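PDB 6BXS: mitochondrial association factor 1 from Toxoplasma gondii, which belongs to a family encoded at a locus required for direct manipulation of host mitochondria and carries a macro domain, a fold that in relatives often binds ADP-ribose. Local coordinates for residues 188-193 against 238-243; 180-185 against 231-236; 149-154 against 198-203; 51-56 against 222-227. All blocks are in the same frame, centred on the assembly; numbering follows the deposited sequence.

Contact 1 of 4, residues 188-193 against 238-243; sequences ATMLGI and AVAVEA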
loop_
_atom_site.group_PDB
_atom_site.type_symbol
_atom_site.label_atom_id
_atom_site.label_comp_id
_atom_site.label_asym_id
_atom_site.label_seq_id
_atom_site.Cartn_x
_atom_site.Cartn_y
_atom_site.Cartn_z
ATOM N N ALA A 188 7.789 10.282 -1.303
ATOM C CA ALA A 188 6.911 10.681 -0.207
ATOM C C ALA A 188 5.885 9.593 0.087
ATOM O O ALA A 188 5.552 9.332 1.242
ATOM C CB ALA A 188 6.209 11.986 -0.546
ATOM N N THR A 189 5.388 8.963 -0.973
ATOM C CA THR A 189 4.400 7.899 -0.842
ATOM C C THR A 189 5.004 6.665 -0.167
ATOM O O THR A 189 4.396 6.075 0.727
ATOM C CB THR A 189 3.826 7.500 -2.215
ATOM O OG1 THR A 189 3.214 8.641 -2.829
ATOM C CG2 THR A 189 2.786 6.396 -2.071
ATOM N N MET A 190 6.200 6.274 -0.598
ATOM C CA MET A 190 6.864 5.108 -0.020
ATOM C C MET A 190 7.232 5.363 1.437
ATOM O O MET A 190 7.159 4.457 2.266
ATOM C CB MET A 190 8.112 4.741 -0.822
ATOM C CG MET A 190 8.677 3.364 -0.482
ATOM S SD MET A 190 7.503 2.022 -0.775
ATOM C CE MET A 190 7.309 2.120 -2.553
ATOM N N LEU A 191 7.628 6.595 1.747
ATOM C CA LEU A 191 7.882 6.986 3.130
ATOM C C LEU A 191 6.612 6.864 3.969
ATOM O O LEU A 191 6.665 6.509 5.146
ATOM C CB LEU A 191 8.414 8.420 3.203
ATOM C CG LEU A 191 9.880 8.668 2.833
ATOM C CD1 LEU A 191 10.199 10.150 2.952
ATOM C CD2 LEU A 191 10.821 7.856 3.710
ATOM N N GLY A 192 5.470 7.165 3.358
ATOM C CA GLY A 192 4.192 7.052 4.036
ATOM C C GLY A 192 3.867 5.617 4.407
ATOM O O GLY A 192 3.401 5.338 5.512
ATOM N N ILE A 193 4.117 4.705 3.475
ATOM C CA ILE A 193 3.864 3.286 3.690
ATOM C C ILE A 193 4.754 2.722 4.798
ATOM O O ILE A 193 4.266 2.120 5.753
ATOM C CB ILE A 193 4.100 2.486 2.394
ATOM C CG1 ILE A 193 3.112 2.927 1.310
ATOM C CG2 ILE A 193 3.952 0.989 2.642
ATOM C CD1 ILE A 193 3.568 2.611 -0.096
ATOM N N ALA A 238 12.071 1.960 -7.102
ATOM C CA ALA A 238 13.321 1.447 -6.551
ATOM C C ALA A 238 14.000 2.488 -5.669
ATOM O O ALA A 238 14.383 2.198 -4.539
ATOM C CB ALA A 238 14.252 1.013 -7.670
ATOM N N VAL A 239 14.135 3.704 -6.186
ATOM C CA VAL A 239 14.772 4.785 -5.444
ATOM C C VAL A 239 13.951 5.168 -4.210
ATOM O O VAL A 239 14.510 5.501 -3.164
ATOM C CB VAL A 239 14.981 6.022 -6.345
ATOM C CG1 VAL A 239 15.427 7.230 -5.531
ATOM C CG2 VAL A 239 16.007 5.714 -7.425
ATOM N N ALA A 240 12.628 5.123 -4.333
ATOM C CA ALA A 240 11.753 5.435 -3.208
ATOM C C ALA A 240 11.900 4.390 -2.105
ATOM O O ALA A 240 11.883 4.719 -0.919
ATOM C CB ALA A 240 10.303 5.523 -3.664
ATOM N N VAL A 241 12.037 3.130 -2.503
ATOM C CA VAL A 241 12.228 2.045 -1.549
ATOM C C VAL A 241 13.565 2.192 -0.820
ATOM O O VAL A 241 13.637 1.998 0.393
ATOM C CB VAL A 241 12.160 0.671 -2.249
ATOM C CG1 VAL A 241 12.696 -0.440 -1.344
ATOM C CG2 VAL A 241 10.725 0.361 -2.668
ATOM N N GLU A 242 14.618 2.529 -1.561
ATOM C CA GLU A 242 15.943 2.721 -0.972
ATOM C C GLU A 242 15.921 3.798 0.106
ATOM O O GLU A 242 16.489 3.618 1.185
ATOM C CB GLU A 242 16.968 3.097 -2.048
ATOM C CG GLU A 242 17.333 1.965 -2.999
ATOM C CD GLU A 242 18.297 2.409 -4.088
ATOM O OE1 GLU A 242 19.513 2.487 -3.812
ATOM O OE2 GLU A 242 17.839 2.680 -5.218
ATOM N N ALA A 243 15.258 4.912 -0.192
ATOM C CA ALA A 243 15.198 6.039 0.731
ATOM C C ALA A 243 14.402 5.684 1.981
ATOM O O ALA A 243 14.768 6.077 3.088
ATOM C CB ALA A 243 14.585 7.252 0.043
#
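M190 reaches from helix 179-202 onto the flank of helix 230-248, where A240 lies under the base of its side chain and V241 meets its far end. The short helical segments cross at -45° with their axes 8.5 Å apart, and the backbones come nearest at M190 and A240, whose CA atoms are 5.8 Å apart. Both helices are crossover helices of the macro-domain alpha/beta sandwich, and T189 and I193 turn instead to T170 of the central sheet. M190 and A240 point their CB atoms at one another, 3.7 Å apart, and M190 CG rests 3.5 Å from the carbonyl oxygen A240 O. With CG anti to the backbone N (chi1 -167°) and further bends at chi2 and chi3, the thioether curls instead of running straight out. Its methyl, M190 CE, thereby arrives 3.8 Å from V241 CG2, the two side chains meeting at a slant. V241 directs its CB away from the opposing helix; the CG2 branch nevertheless makes the touch, with M190 SD 4.1 Å from it. L191 stands more loosely at the margin and also packs on R247 and F248. M190 also packs on N237 and A244, so it spans two turns of the facing helix. Methyl, methylene and thioether groups supply the side-chain packing, so the pairing probably rests on dispersion and water exclusion, and the small A240 suits the close approach.

Contact 2 of 4, residues 180-185 against 231-236; sequences SAYNMA and HSIGRA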
loop_
_atom_site.group_PDB
_atom_site.type_symbol
_atom_site.label_atom_id
_atom_site.label_comp_id
_atom_site.label_asym_id
_atom_site.label_seq_id
_atom_site.Cartn_x
_atom_site.Cartn_y
_atom_site.Cartn_z
ATOM N N SER A 180 10.392 15.451 -12.031
ATOM C CA SER A 180 10.806 16.039 -10.765
ATOM C C SER A 180 9.708 15.917 -9.709
ATOM O O SER A 180 9.965 15.496 -8.581
ATOM C CB SER A 180 11.183 17.507 -10.962
ATOM O OG SER A 180 11.815 18.029 -9.807
ATOM N N ALA A 181 8.483 16.279 -10.081
ATOM C CA ALA A 181 7.355 16.210 -9.159
ATOM C C ALA A 181 6.951 14.763 -8.905
ATOM O O ALA A 181 6.598 14.393 -7.784
ATOM C CB ALA A 181 6.173 17.000 -9.700
ATOM N N TYR A 182 7.007 13.953 -9.956
ATOM C CA TYR A 182 6.625 12.548 -9.875
ATOM C C TYR A 182 7.524 11.778 -8.910
ATOM O O TYR A 182 7.039 11.103 -8.002
ATOM C CB TYR A 182 6.679 11.905 -11.263
ATOM C CG TYR A 182 6.152 10.490 -11.302
ATOM C CD1 TYR A 182 4.796 10.240 -11.439
ATOM C CD2 TYR A 182 7.011 9.403 -11.202
ATOM C CE1 TYR A 182 4.306 8.952 -11.476
ATOM C CE2 TYR A 182 6.529 8.106 -11.240
ATOM C CZ TYR A 182 5.175 7.888 -11.377
ATOM O OH TYR A 182 4.683 6.602 -11.414
ATOM N N ASN A 183 8.834 11.879 -9.117
ATOM C CA ASN A 183 9.802 11.186 -8.271
ATOM C C ASN A 183 9.679 11.615 -6.814
ATOM O O ASN A 183 9.731 10.789 -5.904
ATOM C CB ASN A 183 11.227 11.442 -8.765
ATOM C CG ASN A 183 11.524 10.753 -10.086
ATOM O OD1 ASN A 183 10.929 9.726 -10.415
ATOM N ND2 ASN A 183 12.455 11.316 -10.847
ATOM N N MET A 184 9.512 12.916 -6.605
ATOM C CA MET A 184 9.377 13.474 -5.266
ATOM C C MET A 184 8.117 12.947 -4.570
ATOM O O MET A 184 8.149 12.608 -3.387
ATOM C CB MET A 184 9.343 14.999 -5.347
ATOM C CG MET A 184 9.761 15.711 -4.076
ATOM S SD MET A 184 10.105 17.461 -4.364
ATOM C CE MET A 184 11.570 17.395 -5.393
ATOM N N ALA A 185 7.014 12.872 -5.310
ATOM C CA ALA A 185 5.751 12.373 -4.769
ATOM C C ALA A 185 5.831 10.873 -4.491
ATOM O O ALA A 185 5.271 10.380 -3.510
ATOM C CB ALA A 185 4.602 12.675 -5.731
ATOM N N HIS A 231 9.388 1.900 -17.310
ATOM C CA HIS A 231 10.768 1.912 -16.839
ATOM C C HIS A 231 10.989 3.029 -15.825
ATOM O O HIS A 231 11.599 2.816 -14.776
ATOM C CB HIS A 231 11.745 2.070 -18.004
ATOM C CG HIS A 231 13.160 2.295 -17.570
ATOM N ND1 HIS A 231 13.688 3.555 -17.379
ATOM C CD2 HIS A 231 14.151 1.423 -17.274
ATOM C CE1 HIS A 231 14.946 3.448 -16.992
ATOM N NE2 HIS A 231 15.252 2.164 -16.920
ATOM N N SER A 232 10.489 4.220 -16.140
ATOM C CA SER A 232 10.643 5.371 -15.256
ATOM C C SER A 232 9.941 5.142 -13.921
ATOM O O SER A 232 10.308 5.740 -12.911
ATOM C CB SER A 232 10.095 6.633 -15.920
ATOM O OG SER A 232 8.695 6.536 -16.109
ATOM N N ILE A 233 8.932 4.276 -13.924
ATOM C CA ILE A 233 8.166 3.983 -12.718
ATOM C C ILE A 233 8.890 2.953 -11.855
ATOM O O ILE A 233 8.850 3.022 -10.625
ATOM C CB ILE A 233 6.751 3.482 -13.069
ATOM C CG1 ILE A 233 5.981 4.600 -13.782
ATOM C CG2 ILE A 233 6.013 3.019 -11.811
ATOM C CD1 ILE A 233 4.540 4.275 -14.116
ATOM N N GLY A 234 9.548 1.997 -12.502
ATOM C CA GLY A 234 10.361 1.025 -11.794
ATOM C C GLY A 234 11.505 1.699 -11.061
ATOM O O GLY A 234 11.813 1.358 -9.917
ATOM N N ARG A 235 12.131 2.668 -11.722
ATOM C CA ARG A 235 13.232 3.420 -11.132
ATOM C C ARG A 235 12.745 4.312 -9.991
ATOM O O ARG A 235 13.407 4.432 -8.962
ATOM C CB ARG A 235 13.925 4.270 -12.198
ATOM C CG ARG A 235 14.577 3.467 -13.315
ATOM C CD ARG A 235 15.683 2.566 -12.798
ATOM N NE ARG A 235 16.661 3.310 -12.001
ATOM C CZ ARG A 235 16.990 3.042 -10.738
ATOM N NH1 ARG A 235 17.890 3.798 -10.125
ATOM N NH2 ARG A 235 16.439 2.028 -10.078
ATOM N N ALA A 236 11.588 4.938 -10.181
ATOM C CA ALA A 236 10.997 5.786 -9.151
ATOM C C ALA A 236 10.689 4.966 -7.902
ATOM O O ALA A 236 10.940 5.402 -6.778
ATOM C CB ALA A 236 9.741 6.452 -9.672
#
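S232 OG is gripped by hydrogen bonds to G229 O and R228 NH1 at the start of helix 230-248, one residue before I233 meets Y182 of helix 179-202. This is helix-helix packing in the macro-domain fold, between two crossover helices of the alpha/beta sandwich whose short segments cross at -41° with axes 10.3 Å apart. Y182 does the bridging: its CG stands anti to the backbone N (chi1 -174°), which sends the phenol toward the other helix. The Y182 and I233 side chains run roughly perpendicular, with the hydroxyl oxygen Y182 OH 3.4 Å from I233 CG1 and 3.6 Å from I233 CD1. At the ring's edge, close to its plane, A236 CB approaches Y182 CE2 at 3.9 Å. R228 has a second role here, making a cation-pi contact with the Y182 ring, and Y186, one turn on, also packs on I233 and A236. The phenol passes along one side of the interface, while A236, small and pointing toward the opposite helix, occupies the place where the backbones come nearest. Its methyl has a polar neighbour as well: N183 OD1 lies 3.6 Å from A236 CB.

Contact 3 of 4, residues 149-154 against 198-203; sequences LHILKP and SEYNKT. With SO4 (sulfate ion), chain D; SO4 (sulfate ion), chain G.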
loop_
_atom_site.group_PDB
_atom_site.type_symbol
_atom_site.label_atom_id
_atom_site.label_comp_id
_atom_site.label_asym_id
_atom_site.label_seq_id
_atom_site.Cartn_x
_atom_site.Cartn_y
_atom_site.Cartn_z
ATOM N N LEU A 149 -3.848 2.855 7.238
ATOM C CA LEU A 149 -3.691 1.494 7.731
ATOM C C LEU A 149 -4.946 1.108 8.507
ATOM O O LEU A 149 -5.364 1.827 9.413
ATOM C CB LEU A 149 -2.443 1.378 8.613
ATOM C CG LEU A 149 -1.952 -0.028 8.975
ATOM C CD1 LEU A 149 -0.473 0.011 9.339
ATOM C CD2 LEU A 149 -2.758 -0.624 10.123
ATOM N N HIS A 150 -5.544 -0.025 8.146
ATOM C CA HIS A 150 -6.794 -0.467 8.761
ATOM C C HIS A 150 -6.668 -1.856 9.372
ATOM O O HIS A 150 -6.178 -2.784 8.729
ATOM C CB HIS A 150 -7.930 -0.485 7.733
ATOM C CG HIS A 150 -8.146 0.822 7.035
ATOM N ND1 HIS A 150 -8.816 1.875 7.619
ATOM C CD2 HIS A 150 -7.801 1.235 5.793
ATOM C CE1 HIS A 150 -8.863 2.888 6.770
ATOM N NE2 HIS A 150 -8.255 2.525 5.656
ATOM N N ILE A 151 -7.115 -1.988 10.615
ATOM C CA ILE A 151 -7.346 -3.297 11.206
ATOM C C ILE A 151 -8.771 -3.713 10.867
ATOM O O ILE A 151 -9.726 -3.077 11.303
ATOM C CB ILE A 151 -7.148 -3.296 12.733
ATOM C CG1 ILE A 151 -5.758 -2.760 13.085
ATOM C CG2 ILE A 151 -7.345 -4.705 13.287
ATOM C CD1 ILE A 151 -5.482 -2.680 14.573
ATOM N N LEU A 152 -8.906 -4.776 10.083
ATOM C CA LEU A 152 -10.215 -5.243 9.642
ATOM C C LEU A 152 -10.913 -6.047 10.730
ATOM O O LEU A 152 -10.263 -6.719 11.532
ATOM C CB LEU A 152 -10.074 -6.092 8.378
ATOM C CG LEU A 152 -9.484 -5.393 7.152
ATOM C CD1 LEU A 152 -9.246 -6.405 6.042
ATOM C CD2 LEU A 152 -10.393 -4.273 6.668
ATOM N N LYS A 153 -12.241 -5.975 10.757
ATOM C CA LYS A 153 -13.014 -6.793 11.684
ATOM C C LYS A 153 -12.915 -8.252 11.244
ATOM O O LYS A 153 -12.670 -8.528 10.068
ATOM C CB LYS A 153 -14.475 -6.342 11.739
ATOM C CG LYS A 153 -14.671 -4.886 12.140
ATOM C CD LYS A 153 -16.107 -4.618 12.559
ATOM C CE LYS A 153 -16.250 -4.586 14.074
ATOM N NZ LYS A 153 -15.829 -3.276 14.641
ATOM N N PRO A 154 -13.098 -9.192 12.186
ATOM C CA PRO A 154 -12.964 -10.617 11.854
ATOM C C PRO A 154 -13.906 -11.069 10.742
ATOM O O PRO A 154 -13.593 -12.013 10.019
ATOM C CB PRO A 154 -13.311 -11.319 13.172
ATOM C CG PRO A 154 -13.052 -10.307 14.227
ATOM C CD PRO A 154 -13.394 -8.988 13.614
ATOM N N SER A 198 6.055 1.483 10.537
ATOM C CA SER A 198 7.002 1.736 11.617
ATOM C C SER A 198 6.315 2.342 12.831
ATOM O O SER A 198 6.494 1.878 13.955
ATOM C CB SER A 198 8.116 2.670 11.142
ATOM O OG SER A 198 8.900 3.113 12.235
ATOM N N GLU A 199 5.527 3.382 12.593
ATOM C CA GLU A 199 4.839 4.080 13.669
ATOM C C GLU A 199 3.762 3.194 14.292
ATOM O O GLU A 199 3.581 3.190 15.509
ATOM C CB GLU A 199 4.227 5.380 13.144
ATOM C CG GLU A 199 4.227 6.523 14.138
ATOM C CD GLU A 199 5.624 6.927 14.569
ATOM O OE1 GLU A 199 6.535 6.930 13.715
ATOM O OE2 GLU A 199 5.812 7.235 15.765
ATOM N N TYR A 200 3.058 2.436 13.458
ATOM C CA TYR A 200 1.986 1.568 13.937
ATOM C C TYR A 200 2.519 0.433 14.809
ATOM O O TYR A 200 1.918 0.090 15.825
ATOM C CB TYR A 200 1.196 0.991 12.758
ATOM C CG TYR A 200 0.314 -0.181 13.126
ATOM C CD1 TYR A 200 -0.950 0.018 13.666
ATOM C CD2 TYR A 200 0.742 -1.487 12.929
ATOM C CE1 TYR A 200 -1.760 -1.052 14.004
ATOM C CE2 TYR A 200 -0.060 -2.561 13.263
ATOM C CZ TYR A 200 -1.310 -2.339 13.800
ATOM O OH TYR A 200 -2.111 -3.407 14.131
ATOM N N ASN A 201 3.647 -0.150 14.415
ATOM C CA ASN A 201 4.220 -1.259 15.174
ATOM C C ASN A 201 4.734 -0.822 16.546
ATOM O O ASN A 201 4.956 -1.658 17.420
ATOM C CB ASN A 201 5.351 -1.924 14.386
ATOM C CG ASN A 201 4.843 -2.889 13.328
ATOM O OD1 ASN A 201 3.686 -3.314 13.359
ATOM N ND2 ASN A 201 5.713 -3.254 12.393
ATOM N N LYS A 202 4.916 0.481 16.735
ATOM C CA LYS A 202 5.362 1.006 18.022
ATOM C C LYS A 202 4.211 1.145 19.016
ATOM O O LYS A 202 4.437 1.230 20.221
ATOM C CB LYS A 202 6.042 2.365 17.851
ATOM C CG LYS A 202 7.426 2.313 17.229
ATOM C CD LYS A 202 8.172 3.621 17.465
ATOM C CE LYS A 202 8.646 4.255 16.170
ATOM N NZ LYS A 202 8.977 5.694 16.364
ATOM N N THR A 203 2.981 1.180 18.511
ATOM C CA THR A 203 1.808 1.362 19.360
ATOM C C THR A 203 1.457 0.064 20.087
ATOM O O THR A 203 2.015 -0.987 19.777
ATOM C CB THR A 203 0.590 1.831 18.538
ATOM O OG1 THR A 203 0.172 0.785 17.654
ATOM C CG2 THR A 203 0.933 3.070 17.730
HETATM S S SO4 D . 9.405 -2.079 11.763
HETATM O O1 SO4 D . 9.307 -0.796 11.072
HETATM O O2 SO4 D . 8.526 -2.073 12.928
HETATM O O3 SO4 D . 9.010 -3.152 10.858
HETATM O O4 SO4 D . 10.785 -2.290 12.194
HETATM S S SO4 G . 11.903 7.479 13.848
HETATM O O1 SO4 G . 11.150 8.336 12.933
HETATM O O2 SO4 G . 11.166 7.331 15.101
HETATM O O3 SO4 G . 12.094 6.163 13.242
HETATM O O4 SO4 G . 13.206 8.082 14.121
#
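Near-extended first torsions bring L149 and Y200 together: CG lies opposite the backbone N in both (chi1 -167° in L149, 165° in Y200), which points each side chain at the other segment. The result is sheet-to-helix packing in the macro-domain alpha/beta sandwich, strand 147-152 against the last turn of helix 179-202. L149 CD2 sits over one face of the Y200 ring in a CH-pi contact, 4.1 Å from the ring centroid, while L149 CD1 lies 3.9 Å from Y200 CG. I151, two residues along and on the same side of the strand, comes in at the ring's edge, its CD1 3.5 Å from Y200 OH. That hydroxyl is hydrogen-bonded to K209 O, and F124 of strand 120-126 meets the ring edge-to-face, so the phenol is fixed in a buried setting. Beyond the ring, Y200 O accepts from both T203 N and T203 OG1, the latter at 2.6 Å in the carbonyl plane. Two sulfates, probably from the crystallisation liquor, lie outside; N201 ND2 donates to O2 of the chain D sulfate at 3.1 Å, with an N-H...O angle of 166°.

Contact 4 of 4, residues 51-56 against 222-227; sequences GTYGLF and GHFRGR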
loop_
_atom_site.group_PDB
_atom_site.type_symbol
_atom_site.label_atom_id
_atom_site.label_comp_id
_atom_site.label_asym_id
_atom_site.label_seq_id
_atom_site.Cartn_x
_atom_site.Cartn_y
_atom_site.Cartn_z
ATOM N N GLY A 51 -4.594 2.925 -4.096
ATOM C CA GLY A 51 -5.791 3.707 -3.856
ATOM C C GLY A 51 -6.115 4.735 -4.919
ATOM O O GLY A 51 -5.299 5.036 -5.789
ATOM N N THR A 52 -7.324 5.278 -4.829
ATOM C CA THR A 52 -7.795 6.307 -5.747
ATOM C C THR A 52 -7.649 7.683 -5.106
ATOM O O THR A 52 -7.565 7.804 -3.887
ATOM C CB THR A 52 -9.267 6.083 -6.129
ATOM O OG1 THR A 52 -10.066 6.113 -4.943
ATOM C CG2 THR A 52 -9.450 4.738 -6.825
ATOM N N TYR A 53 -7.632 8.717 -5.937
ATOM C CA TYR A 53 -7.504 10.087 -5.456
ATOM C C TYR A 53 -8.726 10.515 -4.644
ATOM O O TYR A 53 -8.653 11.456 -3.853
ATOM C CB TYR A 53 -7.284 11.030 -6.641
ATOM C CG TYR A 53 -6.077 10.646 -7.471
ATOM C CD1 TYR A 53 -4.803 10.675 -6.920
ATOM C CD2 TYR A 53 -6.209 10.245 -8.796
ATOM C CE1 TYR A 53 -3.693 10.318 -7.660
ATOM C CE2 TYR A 53 -5.100 9.887 -9.548
ATOM C CZ TYR A 53 -3.845 9.924 -8.972
ATOM O OH TYR A 53 -2.737 9.570 -9.708
ATOM N N GLY A 54 -9.840 9.812 -4.832
ATOM C CA GLY A 54 -11.051 10.068 -4.070
ATOM C C GLY A 54 -11.122 9.279 -2.772
ATOM O O GLY A 54 -12.054 9.455 -1.989
ATOM N N LEU A 55 -10.147 8.396 -2.561
ATOM C CA LEU A 55 -9.967 7.688 -1.288
ATOM C C LEU A 55 -11.050 6.652 -0.963
ATOM O O LEU A 55 -11.287 6.363 0.209
ATOM C CB LEU A 55 -9.888 8.691 -0.131
ATOM C CG LEU A 55 -8.917 9.866 -0.268
ATOM C CD1 LEU A 55 -8.941 10.707 1.003
ATOM C CD2 LEU A 55 -7.510 9.381 -0.569
ATOM N N PHE A 56 -11.687 6.079 -1.981
ATOM C CA PHE A 56 -12.684 5.029 -1.754
ATOM C C PHE A 56 -12.103 3.642 -2.027
ATOM O O PHE A 56 -11.193 3.490 -2.839
ATOM C CB PHE A 56 -13.914 5.246 -2.638
ATOM C CG PHE A 56 -13.677 4.931 -4.083
ATOM C CD1 PHE A 56 -13.857 3.645 -4.567
ATOM C CD2 PHE A 56 -13.269 5.918 -4.958
ATOM C CE1 PHE A 56 -13.628 3.353 -5.895
ATOM C CE2 PHE A 56 -13.038 5.626 -6.287
ATOM C CZ PHE A 56 -13.222 4.344 -6.755
ATOM N N GLY A 222 -0.870 0.756 -14.171
ATOM C CA GLY A 222 -2.249 0.584 -14.588
ATOM C C GLY A 222 -2.912 1.871 -15.041
ATOM O O GLY A 222 -2.437 2.530 -15.961
ATOM N N HIS A 223 -4.015 2.226 -14.389
ATOM C CA HIS A 223 -4.794 3.397 -14.778
ATOM C C HIS A 223 -4.093 4.707 -14.414
ATOM O O HIS A 223 -4.365 5.751 -15.008
ATOM C CB HIS A 223 -6.176 3.353 -14.121
ATOM C CG HIS A 223 -6.888 2.047 -14.297
ATOM N ND1 HIS A 223 -6.609 0.938 -13.529
ATOM C CD2 HIS A 223 -7.867 1.673 -15.156
ATOM C CE1 HIS A 223 -7.385 -0.063 -13.905
ATOM N NE2 HIS A 223 -8.157 0.356 -14.890
ATOM N N PHE A 224 -3.188 4.647 -13.441
ATOM C CA PHE A 224 -2.522 5.843 -12.935
ATOM C C PHE A 224 -1.297 6.210 -13.769
ATOM O O PHE A 224 -0.606 7.184 -13.469
ATOM C CB PHE A 224 -2.117 5.635 -11.473
ATOM C CG PHE A 224 -3.268 5.271 -10.573
ATOM C CD1 PHE A 224 -4.015 6.256 -9.947
ATOM C CD2 PHE A 224 -3.608 3.946 -10.358
ATOM C CE1 PHE A 224 -5.076 5.925 -9.123
ATOM C CE2 PHE A 224 -4.667 3.610 -9.534
ATOM C CZ PHE A 224 -5.401 4.601 -8.916
ATOM N N ARG A 225 -1.046 5.440 -14.825
ATOM C CA ARG A 225 0.156 5.608 -15.641
ATOM C C ARG A 225 0.110 6.820 -16.558
ATOM O O ARG A 225 1.098 7.535 -16.699
ATOM C CB ARG A 225 0.392 4.365 -16.498
ATOM C CG ARG A 225 1.515 3.485 -16.018
ATOM C CD ARG A 225 1.720 2.319 -16.961
ATOM N NE ARG A 225 2.172 2.769 -18.274
ATOM C CZ ARG A 225 2.102 2.039 -19.384
ATOM N NH1 ARG A 225 1.590 0.815 -19.353
ATOM N NH2 ARG A 225 2.540 2.539 -20.530
ATOM N N GLY A 226 -1.030 7.040 -17.201
ATOM C CA GLY A 226 -1.118 8.058 -18.230
ATOM C C GLY A 226 -0.184 7.736 -19.384
ATOM O O GLY A 226 -0.238 6.640 -19.945
ATOM N N ARG A 227 0.681 8.685 -19.730
ATOM C CA ARG A 227 1.628 8.513 -20.830
ATOM C C ARG A 227 2.994 8.004 -20.369
ATOM O O ARG A 227 3.863 7.715 -21.192
ATOM C CB ARG A 227 1.813 9.838 -21.577
ATOM C CG ARG A 227 0.749 10.122 -22.624
ATOM C CD ARG A 227 1.114 11.326 -23.487
ATOM N NE ARG A 227 0.858 12.598 -22.814
ATOM C CZ ARG A 227 1.724 13.231 -22.024
ATOM N NH1 ARG A 227 1.383 14.385 -21.466
ATOM N NH2 ARG A 227 2.926 12.720 -21.787
#
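A type I beta turn runs from T52 to L55, just after G51, closed by L55 N to T52 O at 3.0 Å; G51 O and the Y53 ring both meet F224, which sits on a short 3-10 segment of the loop 222-227. The two loops follow strands 45-50 and 213-216, neighbouring parallel strands of the macro-domain sheet. By sequence, the glycine-rich loop around F224 resembles the one that embraces the diphosphate of ADP-ribose in ligand-binding macro domains; whether it does so here is not established. F224 carries the contact. The pair with Y53 is an offset edge-to-face stack: the edge of F224 is directed toward the Y53 face, centroids 5.6 Å apart and planes at 79°. The two side chains run antiparallel alongside each other, with F224 CD1 3.8 Å from Y53 CZ. In Y53, CG lies anti to the carbonyl carbon (chi1 -57°), carrying the phenol back beside the phenylalanine although its CB does not point that way. The phenol end is anchored by a hydrogen bond between Y53 OH and A172 O. T52 N and F56 O both bond to Y169 OH, tying the turn to the sheet, while F224 is joined to G175 through the backbone. At the ring's far end, F224 CZ stands 3.2 Å from the carbonyl oxygen G51 O.

How the contacts relate
Helix 179-202 threads through three sites: contact 2 near its start, contact 1 midway and contact 3 at its end. Contacts 1 and 2 are successive stages of one packing seam with helix 230-248, their centres about 10 Å apart. Contact 3 brings the same helix onto strand 147-152, about 28 Å from contact 2 between centres and across the chain's centre. Contact 4 joins loops after strands 45-50 and 213-216, and touches contact 2 where R225 CG meets I233 CD1 at 3.7 Å. Along the chain, 149-154 and 198-203 both fall between 51-56 and 222-227, whereas the segments of contacts 1 and 2 alternate with those of contact 4; distant parts of the sequence meet in a single macro domain.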